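PDB 5Z6N: protein ElaA from Escherichia coli, which probably transfers the acetyl group of acetyl coenzyme A to an amino group of a substrate. Local coordinates for residues I2-L7 against R49-W54; D38-D43 against Y62-K67; Q94-T99 against N122-F127. All blocks are in the same frame, centred on the assembly; numbering follows the deposited sequence.

Contact 1: residues I2-L7 against R49-W54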
loop_
_atom_site.group_PDB
_atom_site.type_symbol
_atom_site.label_atom_id
_atom_site.label_comp_id
_atom_site.label_asym_id
_atom_site.label_seq_id
_atom_site.Cartn_x
_atom_site.Cartn_y
_atom_site.Cartn_z
ATOM N N ILE B 2 20.579 -6.310 12.563
ATOM C CA ILE B 2 19.527 -6.311 11.554
ATOM C C ILE B 2 19.798 -7.431 10.560
ATOM O O ILE B 2 20.896 -7.522 9.995
ATOM C CB ILE B 2 19.457 -4.947 10.845
ATOM C CG1 ILE B 2 19.049 -3.847 11.829
ATOM C CG2 ILE B 2 18.517 -5.006 9.638
ATOM C CD1 ILE B 2 19.775 -2.535 11.605
ATOM N N GLU B 3 18.805 -8.290 10.348
ATOM C CA GLU B 3 18.888 -9.307 9.310
ATOM C C GLU B 3 18.390 -8.708 8.002
ATOM O O GLU B 3 17.391 -7.982 7.983
ATOM C CB GLU B 3 18.081 -10.555 9.682
ATOM C CG GLU B 3 16.569 -10.433 9.522
ATOM C CD GLU B 3 15.857 -11.774 9.608
ATOM O OE1 GLU B 3 14.841 -11.861 10.330
ATOM O OE2 GLU B 3 16.311 -12.738 8.954
ATOM N N TRP B 4 19.108 -8.984 6.921
ATOM C CA TRP B 4 18.748 -8.484 5.606
ATOM C C TRP B 4 18.258 -9.629 4.732
ATOM O O TRP B 4 18.746 -10.761 4.823
ATOM C CB TRP B 4 19.931 -7.779 4.936
ATOM C CG TRP B 4 20.380 -6.556 5.673
ATOM C CD1 TRP B 4 21.291 -6.503 6.686
ATOM C CD2 TRP B 4 19.945 -5.206 5.454
ATOM N NE1 TRP B 4 21.448 -5.207 7.114
ATOM C CE2 TRP B 4 20.632 -4.391 6.374
ATOM C CE3 TRP B 4 19.035 -4.607 4.576
ATOM C CZ2 TRP B 4 20.441 -3.012 6.441
ATOM C CZ3 TRP B 4 18.846 -3.234 4.645
ATOM C CH2 TRP B 4 19.545 -2.456 5.572
ATOM N N GLN B 5 17.270 -9.326 3.896
ATOM C CA GLN B 5 16.734 -10.278 2.935
ATOM C C GLN B 5 16.743 -9.640 1.557
ATOM O O GLN B 5 16.251 -8.521 1.385
ATOM C CB GLN B 5 15.316 -10.718 3.319
ATOM C CG GLN B 5 15.174 -11.181 4.760
ATOM C CD GLN B 5 13.822 -11.811 5.029
ATOM O OE1 GLN B 5 12.790 -11.247 4.685
ATOM N NE2 GLN B 5 13.821 -12.985 5.643
ATOM N N ASP B 6 17.321 -10.344 0.587
ATOM C CA ASP B 6 17.415 -9.895 -0.798
ATOM C C ASP B 6 16.430 -10.754 -1.586
ATOM O O ASP B 6 16.768 -11.816 -2.104
ATOM C CB ASP B 6 18.877 -10.016 -1.316
ATOM C CG ASP B 6 18.994 -9.814 -2.820
ATOM O OD1 ASP B 6 18.059 -9.256 -3.430
ATOM O OD2 ASP B 6 20.047 -10.174 -3.386
ATOM N N LEU B 7 15.198 -10.271 -1.681
ATOM C CA LEU B 7 14.088 -11.069 -2.184
ATOM C C LEU B 7 13.787 -10.698 -3.627
ATOM O O LEU B 7 13.486 -9.536 -3.921
ATOM C CB LEU B 7 12.847 -10.852 -1.321
ATOM C CG LEU B 7 12.953 -11.173 0.173
ATOM C CD1 LEU B 7 11.585 -11.397 0.752
ATOM C CD2 LEU B 7 13.840 -12.381 0.441
ATOM N N ARG B 49 13.713 -7.042 -7.641
ATOM C CA ARG B 49 14.018 -7.566 -6.320
ATOM C C ARG B 49 13.705 -6.515 -5.265
ATOM O O ARG B 49 13.625 -5.317 -5.554
ATOM C CB ARG B 49 15.499 -7.967 -6.208
ATOM C CG ARG B 49 16.090 -8.544 -7.486
ATOM C CD ARG B 49 17.440 -9.200 -7.235
ATOM N NE ARG B 49 17.476 -9.884 -5.949
ATOM C CZ ARG B 49 17.326 -11.197 -5.809
ATOM N NH1 ARG B 49 17.122 -11.960 -6.873
ATOM N NH2 ARG B 49 17.365 -11.754 -4.608
ATOM N N HIS B 50 13.545 -6.978 -4.029
ATOM C CA HIS B 50 13.335 -6.105 -2.884
ATOM C C HIS B 50 14.298 -6.481 -1.766
ATOM O O HIS B 50 14.584 -7.664 -1.548
ATOM C CB HIS B 50 11.890 -6.173 -2.366
ATOM C CG HIS B 50 10.847 -6.115 -3.445
ATOM N ND1 HIS B 50 10.580 -7.179 -4.285
ATOM C CD2 HIS B 50 10.029 -5.107 -3.837
ATOM C CE1 HIS B 50 9.626 -6.833 -5.133
ATOM N NE2 HIS B 50 9.277 -5.581 -4.885
ATOM N N ILE B 51 14.794 -5.466 -1.065
ATOM C CA ILE B 51 15.741 -5.643 0.025
ATOM C C ILE B 51 15.114 -5.071 1.289
ATOM O O ILE B 51 14.659 -3.923 1.299
ATOM C CB ILE B 51 17.090 -4.984 -0.306
ATOM C CG1 ILE B 51 17.722 -5.746 -1.473
ATOM C CG2 ILE B 51 18.013 -4.969 0.917
ATOM C CD1 ILE B 51 18.871 -5.073 -2.120
ATOM N N LEU B 52 15.065 -5.892 2.338
ATOM C CA LEU B 52 14.349 -5.577 3.566
ATOM C C LEU B 52 15.306 -5.675 4.743
ATOM O O LEU B 52 16.032 -6.666 4.875
ATOM C CB LEU B 52 13.166 -6.534 3.784
ATOM C CG LEU B 52 12.310 -6.974 2.591
ATOM C CD1 LEU B 52 11.334 -8.070 2.962
ATOM C CD2 LEU B 52 11.569 -5.809 2.029
ATOM N N GLY B 53 15.303 -4.652 5.595
ATOM C CA GLY B 53 16.037 -4.718 6.844
ATOM C C GLY B 53 15.096 -4.995 7.998
ATOM O O GLY B 53 14.175 -4.211 8.248
ATOM N N TRP B 54 15.300 -6.106 8.703
ATOM C CA TRP B 54 14.413 -6.526 9.781
ATOM C C TRP B 54 15.115 -6.411 11.128
ATOM O O TRP B 54 16.248 -6.877 11.286
ATOM C CB TRP B 54 13.928 -7.961 9.565
ATOM C CG TRP B 54 12.883 -8.089 8.499
ATOM C CD1 TRP B 54 13.076 -8.461 7.201
ATOM C CD2 TRP B 54 11.479 -7.847 8.643
ATOM N NE1 TRP B 54 11.877 -8.462 6.526
ATOM C CE2 TRP B 54 10.881 -8.090 7.390
ATOM C CE3 TRP B 54 10.669 -7.452 9.712
ATOM C CZ2 TRP B 54 9.513 -7.944 7.176
ATOM C CZ3 TRP B 54 9.313 -7.306 9.498
ATOM C CH2 TRP B 54 8.748 -7.554 8.241
#
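Trp-4 lays its indole over Gly-53, whose CA sits 4.0 Å from the centroid of the Trp-4 six-membered ring in a CH-pi contact. Glycine suits this place, since with no side chain it lets the indole lie directly on the strand backbone. The CG2 methyl of Ile-2 meets the same ring face, while the indole also receives a cation-pi contact from Lys-98. On the other side of the sheet Glu-3 and Trp-54 run side by side, Glu-3 CG lying 3.6 Å from Trp-54 CB, and Leu-7 crosses Leu-52 at about a right angle, their CD1 methyls touching. Arg-49, bent at chi3, crosses Asp-6 obliquely and directs NE at Asp-6 OD1 (2.7 Å) in a salt bridge. The oxygen lies in the guanidinium plane, but NE approaches it from above the carboxylate plane, the two planes being 74° apart. Backbone pairs of hydrogen bonds join Glu-3 to Trp-54, Gln-5 to Leu-52 and Leu-7 to His-50; His-50 N to Leu-7 O, at 2.6 Å and 169°, is nearly straight. With strand axes 171° apart, this is a regular antiparallel ladder, joining the first two strands of the GNAT fold's central sheet.

Contact 2: residues D38-D43 against Y62-K67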
loop_
_atom_site.group_PDB
_atom_site.type_symbol
_atom_site.label_atom_id
_atom_site.label_comp_id
_atom_site.label_asym_id
_atom_site.label_seq_id
_atom_site.Cartn_x
_atom_site.Cartn_y
_atom_site.Cartn_z
ATOM N N ASP B 38 1.746 5.114 -4.412
ATOM C CA ASP B 38 2.949 4.389 -4.009
ATOM C C ASP B 38 2.969 2.972 -4.567
ATOM O O ASP B 38 4.045 2.424 -4.837
ATOM C CB ASP B 38 3.058 4.358 -2.484
ATOM C CG ASP B 38 4.140 3.413 -2.002
ATOM O OD1 ASP B 38 5.298 3.572 -2.441
ATOM O OD2 ASP B 38 3.831 2.505 -1.202
ATOM N N ILE B 39 1.800 2.371 -4.747
ATOM C CA ILE B 39 1.680 0.985 -5.190
ATOM C C ILE B 39 1.390 1.045 -6.688
ATOM O O ILE B 39 0.243 1.161 -7.123
ATOM C CB ILE B 39 0.605 0.240 -4.402
ATOM C CG1 ILE B 39 0.993 0.195 -2.921
ATOM C CG2 ILE B 39 0.409 -1.156 -4.929
ATOM C CD1 ILE B 39 -0.185 0.124 -1.975
ATOM N N ASP B 40 2.454 0.969 -7.490
ATOM C CA ASP B 40 2.390 1.302 -8.907
ATOM C C ASP B 40 2.486 0.098 -9.834
ATOM O O ASP B 40 2.456 0.278 -11.057
ATOM C CB ASP B 40 3.501 2.300 -9.258
ATOM C CG ASP B 40 4.883 1.808 -8.858
ATOM O OD1 ASP B 40 5.023 0.625 -8.479
ATOM O OD2 ASP B 40 5.838 2.608 -8.926
ATOM N N GLY B 41 2.610 -1.114 -9.301
ATOM C CA GLY B 41 2.722 -2.289 -10.147
ATOM C C GLY B 41 4.136 -2.823 -10.254
ATOM O O GLY B 41 4.350 -4.038 -10.273
ATOM N N ASP B 42 5.114 -1.915 -10.282
ATOM C CA ASP B 42 6.516 -2.249 -10.525
ATOM C C ASP B 42 7.101 -3.257 -9.540
ATOM O O ASP B 42 8.266 -3.646 -9.675
ATOM C CB ASP B 42 7.360 -0.973 -10.531
ATOM C CG ASP B 42 6.911 0.021 -11.579
ATOM O OD1 ASP B 42 6.066 -0.341 -12.426
ATOM O OD2 ASP B 42 7.404 1.168 -11.550
ATOM N N ASP B 43 6.326 -3.682 -8.545
ATOM C CA ASP B 43 6.872 -4.547 -7.506
ATOM C C ASP B 43 6.842 -6.035 -7.831
ATOM O O ASP B 43 7.747 -6.764 -7.413
ATOM C CB ASP B 43 6.127 -4.289 -6.195
ATOM C CG ASP B 43 6.339 -2.881 -5.678
ATOM O OD1 ASP B 43 7.455 -2.589 -5.201
ATOM O OD2 ASP B 43 5.394 -2.068 -5.751
ATOM N N TYR B 62 14.480 -0.567 3.767
ATOM C CA TYR B 62 13.909 -1.116 2.546
ATOM C C TYR B 62 14.442 -0.372 1.332
ATOM O O TYR B 62 14.694 0.835 1.393
ATOM C CB TYR B 62 12.375 -1.043 2.565
ATOM C CG TYR B 62 11.729 -1.405 1.239
ATOM C CD1 TYR B 62 11.400 -2.714 0.955
ATOM C CD2 TYR B 62 11.469 -0.442 0.271
ATOM C CE1 TYR B 62 10.829 -3.064 -0.238
ATOM C CE2 TYR B 62 10.900 -0.782 -0.927
ATOM C CZ TYR B 62 10.579 -2.097 -1.177
ATOM O OH TYR B 62 10.004 -2.459 -2.370
ATOM N N ALA B 63 14.587 -1.103 0.227
ATOM C CA ALA B 63 14.845 -0.522 -1.082
ATOM C C ALA B 63 14.458 -1.544 -2.140
ATOM O O ALA B 63 14.574 -2.753 -1.922
ATOM C CB ALA B 63 16.310 -0.103 -1.243
ATOM N N ARG B 64 13.978 -1.051 -3.279
ATOM C CA ARG B 64 13.598 -1.913 -4.386
ATOM C C ARG B 64 14.444 -1.593 -5.611
ATOM O O ARG B 64 14.961 -0.479 -5.770
ATOM C CB ARG B 64 12.102 -1.788 -4.730
ATOM C CG ARG B 64 11.802 -0.873 -5.904
ATOM C CD ARG B 64 10.298 -0.836 -6.208
ATOM N NE ARG B 64 9.948 0.372 -6.933
ATOM C CZ ARG B 64 8.705 0.689 -7.276
ATOM N NH1 ARG B 64 7.699 -0.121 -6.967
ATOM N NH2 ARG B 64 8.455 1.812 -7.937
ATOM N N ILE B 65 14.574 -2.595 -6.474
ATOM C CA ILE B 65 15.477 -2.560 -7.613
ATOM C C ILE B 65 14.680 -2.907 -8.861
ATOM O O ILE B 65 14.109 -4.001 -8.953
ATOM C CB ILE B 65 16.642 -3.542 -7.428
ATOM C CG1 ILE B 65 17.381 -3.269 -6.116
ATOM C CG2 ILE B 65 17.570 -3.478 -8.605
ATOM C CD1 ILE B 65 18.404 -4.324 -5.788
ATOM N N LEU B 66 14.644 -1.990 -9.822
ATOM C CA LEU B 66 13.951 -2.215 -11.082
ATOM C C LEU B 66 14.950 -2.616 -12.162
ATOM O O LEU B 66 15.969 -1.943 -12.357
ATOM C CB LEU B 66 13.173 -0.967 -11.506
ATOM C CG LEU B 66 12.256 -0.362 -10.438
ATOM C CD1 LEU B 66 11.529 0.850 -10.967
ATOM C CD2 LEU B 66 11.267 -1.379 -9.904
ATOM N N LYS B 67 14.664 -3.724 -12.843
ATOM C CA LYS B 67 15.440 -4.188 -13.990
ATOM C C LYS B 67 14.484 -4.146 -15.179
ATOM O O LYS B 67 13.749 -5.102 -15.441
ATOM C CB LYS B 67 16.024 -5.581 -13.760
ATOM C CG LYS B 67 16.731 -6.148 -14.976
ATOM C CD LYS B 67 17.897 -5.257 -15.391
ATOM C CE LYS B 67 18.300 -5.517 -16.833
ATOM N NZ LYS B 67 17.830 -4.439 -17.752
#
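A salt-bridge network centred on one arginine fastens the loop between helix 14-31 and strand 49-54 to the middle of the sheet. Arg-64 leaves strand 59-67 with its chain extended from CG to NE, long enough to bring a planar charged group to several loop carboxylates. It meets Asp-40 tip to tip in an end-on, two-nitrogen grip: NH2 bonds to Asp-40 OD2 at 2.9 Å and NH1 to Asp-40 OD1 at 3.2 Å. Both oxygens use their syn lone pairs, and the carboxylate and guanidinium planes differ by only 13°, so the bidentate pair fixes the rotation of both groups. Asp-40 OD1 also accepts from Asp-42 N, closing an Asx turn; the short aspartate side chain suits this double task, linking the local bend of the loop to the strand.

The core sheet of the GNAT fold thus holds a long connection through side chains, with strand 59-67 remaining paired to 49-54 and 75-82. Asp-43 comes across the arginine at about a right angle, its OD1 lying 3.0 Å from Arg-64 NH1, which meets that oxygen from above the carboxylate plane. Arg-24 is the strongest partner of Asp-43 and forms a salt bridge to the same OD1; such neighbouring positive charges would probably favour the ionised carboxylate. Over one guanidinium face lies Asp-42 CB, 3.7 Å from Arg-64 NH1. The carboxylate of Asp-42 adds only a long, out-of-plane charge attraction. Leu-66 supplies the apolar part, its CD2 methyl 4.0 Å from Asp-42 CB. Tyr-18 of the second subunit hydrogen-bonds through its OH to Gly-41 N and Asp-43 OD2, bringing this loop into the dimer interface.

Contact 3: residues Q94-T99 against N122-F127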
loop_
_atom_site.group_PDB
_atom_site.type_symbol
_atom_site.label_atom_id
_atom_site.label_comp_id
_atom_site.label_asym_id
_atom_site.label_seq_id
_atom_site.Cartn_x
_atom_site.Cartn_y
_atom_site.Cartn_z
ATOM N N GLN B 94 24.301 0.942 5.331
ATOM C CA GLN B 94 24.271 -0.511 5.190
ATOM C C GLN B 94 23.263 -0.944 4.130
ATOM O O GLN B 94 23.543 -1.846 3.332
ATOM C CB GLN B 94 23.956 -1.160 6.537
ATOM C CG GLN B 94 25.151 -1.255 7.467
ATOM C CD GLN B 94 24.743 -1.363 8.922
ATOM O OE1 GLN B 94 25.358 -0.756 9.798
ATOM N NE2 GLN B 94 23.692 -2.128 9.185
ATOM N N LEU B 95 22.089 -0.311 4.105
ATOM C CA LEU B 95 21.085 -0.643 3.096
ATOM C C LEU B 95 21.616 -0.394 1.691
ATOM O O LEU B 95 21.450 -1.227 0.791
ATOM C CB LEU B 95 19.812 0.171 3.343
ATOM C CG LEU B 95 18.808 0.293 2.196
ATOM C CD1 LEU B 95 18.254 -1.063 1.799
ATOM C CD2 LEU B 95 17.691 1.248 2.563
ATOM N N MET B 96 22.263 0.753 1.488
ATOM C CA MET B 96 22.732 1.129 0.159
ATOM C C MET B 96 23.784 0.154 -0.357
ATOM O O MET B 96 23.675 -0.363 -1.474
ATOM C CB MET B 96 23.286 2.552 0.197
ATOM C CG MET B 96 22.225 3.612 0.383
ATOM S SD MET B 96 21.100 3.627 -1.022
ATOM C CE MET B 96 22.258 3.960 -2.350
ATOM N N SER B 97 24.810 -0.115 0.453
ATOM C CA SER B 97 25.915 -0.955 0.000
ATOM C C SER B 97 25.471 -2.389 -0.265
ATOM O O SER B 97 26.004 -3.042 -1.170
ATOM C CB SER B 97 27.044 -0.925 1.029
ATOM O OG SER B 97 26.539 -1.147 2.333
ATOM N N LYS B 98 24.508 -2.901 0.505
ATOM C CA LYS B 98 24.000 -4.241 0.233
ATOM C C LYS B 98 23.117 -4.260 -1.007
ATOM O O LYS B 98 23.055 -5.279 -1.705
ATOM C CB LYS B 98 23.243 -4.770 1.450
ATOM C CG LYS B 98 24.112 -4.884 2.691
ATOM C CD LYS B 98 23.414 -5.645 3.803
ATOM C CE LYS B 98 24.389 -5.994 4.923
ATOM N NZ LYS B 98 24.866 -4.792 5.668
ATOM N N THR B 99 22.439 -3.147 -1.298
ATOM C CA THR B 99 21.615 -3.052 -2.499
ATOM C C THR B 99 22.465 -2.888 -3.751
ATOM O O THR B 99 22.080 -3.363 -4.825
ATOM C CB THR B 99 20.614 -1.895 -2.362
ATOM O OG1 THR B 99 19.774 -2.120 -1.221
ATOM C CG2 THR B 99 19.727 -1.786 -3.588
ATOM N N ASN B 122 24.841 14.414 -1.108
ATOM C CA ASN B 122 26.187 14.094 -0.639
ATOM C C ASN B 122 26.284 12.693 -0.050
ATOM O O ASN B 122 27.389 12.143 0.025
ATOM C CB ASN B 122 26.644 15.119 0.399
ATOM C CG ASN B 122 27.304 16.325 -0.229
ATOM O OD1 ASN B 122 26.869 17.457 -0.027
ATOM N ND2 ASN B 122 28.358 16.089 -1.003
ATOM N N PHE B 123 25.160 12.111 0.375
ATOM C CA PHE B 123 25.170 10.767 0.944
ATOM C C PHE B 123 25.207 9.707 -0.150
ATOM O O PHE B 123 25.836 8.658 0.021
ATOM C CB PHE B 123 23.953 10.585 1.862
ATOM C CG PHE B 123 23.639 9.146 2.212
ATOM C CD1 PHE B 123 24.183 8.570 3.344
ATOM C CD2 PHE B 123 22.751 8.399 1.451
ATOM C CE1 PHE B 123 23.898 7.261 3.687
ATOM C CE2 PHE B 123 22.454 7.090 1.791
ATOM C CZ PHE B 123 23.028 6.522 2.914
ATOM N N TYR B 124 24.540 9.961 -1.275
ATOM C CA TYR B 124 24.622 9.045 -2.405
ATOM C C TYR B 124 25.916 9.220 -3.187
ATOM O O TYR B 124 26.396 8.261 -3.799
ATOM C CB TYR B 124 23.421 9.231 -3.337
ATOM C CG TYR B 124 22.100 8.840 -2.718
ATOM C CD1 TYR B 124 21.871 7.540 -2.291
ATOM C CD2 TYR B 124 21.077 9.769 -2.569
ATOM C CE1 TYR B 124 20.660 7.175 -1.725
ATOM C CE2 TYR B 124 19.865 9.414 -2.006
ATOM C CZ TYR B 124 19.660 8.115 -1.587
ATOM O OH TYR B 124 18.452 7.757 -1.027
ATOM N N GLN B 125 26.489 10.428 -3.189
ATOM C CA GLN B 125 27.797 10.624 -3.803
ATOM C C GLN B 125 28.901 9.890 -3.056
ATOM O O GLN B 125 29.976 9.674 -3.625
ATOM C CB GLN B 125 28.135 12.113 -3.886
ATOM C CG GLN B 125 27.469 12.836 -5.041
ATOM C CD GLN B 125 27.686 14.338 -5.005
ATOM O OE1 GLN B 125 27.382 15.043 -5.965
ATOM N NE2 GLN B 125 28.221 14.833 -3.900
ATOM N N SER B 126 28.665 9.506 -1.801
ATOM C CA SER B 126 29.623 8.705 -1.049
ATOM C C SER B 126 29.548 7.223 -1.397
ATOM O O SER B 126 30.312 6.430 -0.835
ATOM C CB SER B 126 29.407 8.891 0.456
ATOM O OG SER B 126 28.585 7.866 0.987
ATOM N N PHE B 127 28.647 6.836 -2.298
ATOM C CA PHE B 127 28.545 5.466 -2.780
ATOM C C PHE B 127 28.930 5.333 -4.247
ATOM O O PHE B 127 28.808 4.242 -4.813
ATOM C CB PHE B 127 27.128 4.931 -2.566
ATOM C CG PHE B 127 26.773 4.720 -1.127
ATOM C CD1 PHE B 127 27.069 3.522 -0.498
ATOM C CD2 PHE B 127 26.143 5.714 -0.401
ATOM C CE1 PHE B 127 26.747 3.324 0.827
ATOM C CE2 PHE B 127 25.818 5.522 0.926
ATOM C CZ PHE B 127 26.121 4.324 1.539
#
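Helix 91-106, which packs against the central sheet of the GNAT fold, meets here the short helix 121-124 and the turn that follows it before strand 129-131. Met-96 carries nearly the whole contact, touching three aromatic rings with different parts of one flexible chain. Its CG stands anti to the carbonyl carbon, and turns at chi2 (-64°) and chi3 (-59°) fold the thioether back on itself, so that sulfur and methyl both arrive at Tyr-124.

Nearest the helix backbone, Met-96 CB sits over one face of Phe-127, 3.7 Å from the ring centroid and 18° off the ring normal, a CH-pi contact. One bond farther on, Met-96 CG lies 3.8 Å from Phe-123 CE2. At the tip the chain crosses Tyr-124 at about a right angle: Met-96 SD is 3.6 Å from Tyr-124 CE1, in the plane of the ring, and Met-96 CE touches the same edge at Tyr-124 CD1. This is a Met-aromatic contact of the edge-on kind, in which the C-H edge of the ring at CE1 faces the polarisable sulfur. Phe-123 touches both other rings: Phe-127 CE2 lies over one of its faces, and its own CD2 lies over a face of Tyr-124.

Val-80 and Leu-114, from neighbouring strands of the sheet, touch both Met-96 and Tyr-124, placing this end of the contact against the sheet. Ser-97 comes near Phe-127 CE1 mainly through its backbone N, while its hydroxyl is bonded to Gln-93 O within its own helix. Joined by dispersion, CH-pi and sulfur-ring contacts, the two elements depend on matching shape more than on directional polar bonds, and an unbranched, pliable methionine is well suited to fitting rings presented at several angles.

How the contacts relate
From the N terminus, strand 3-8 waits for strand 49-54, so contact 1 closes a long loop that contains helix 14-31. Contact 2 opens inside that loop, at 38-43, and closes beyond it on strand 59-67: the two cross along the chain. They meet directly, because strands 49-54 and 59-67 are sheet neighbours and Ile-51 N lies 2.9 Å from Ala-63 O. Contact 3 follows both in series, spanning strand 112-117 to join helix 91-106 to the region around 122-127. That helix ties it back to the sheet: Thr-99 packs on Ile-51 of contact 1 and on Ile-65 of contact 2, while Leu-95 touches Trp-4 and Ala-63.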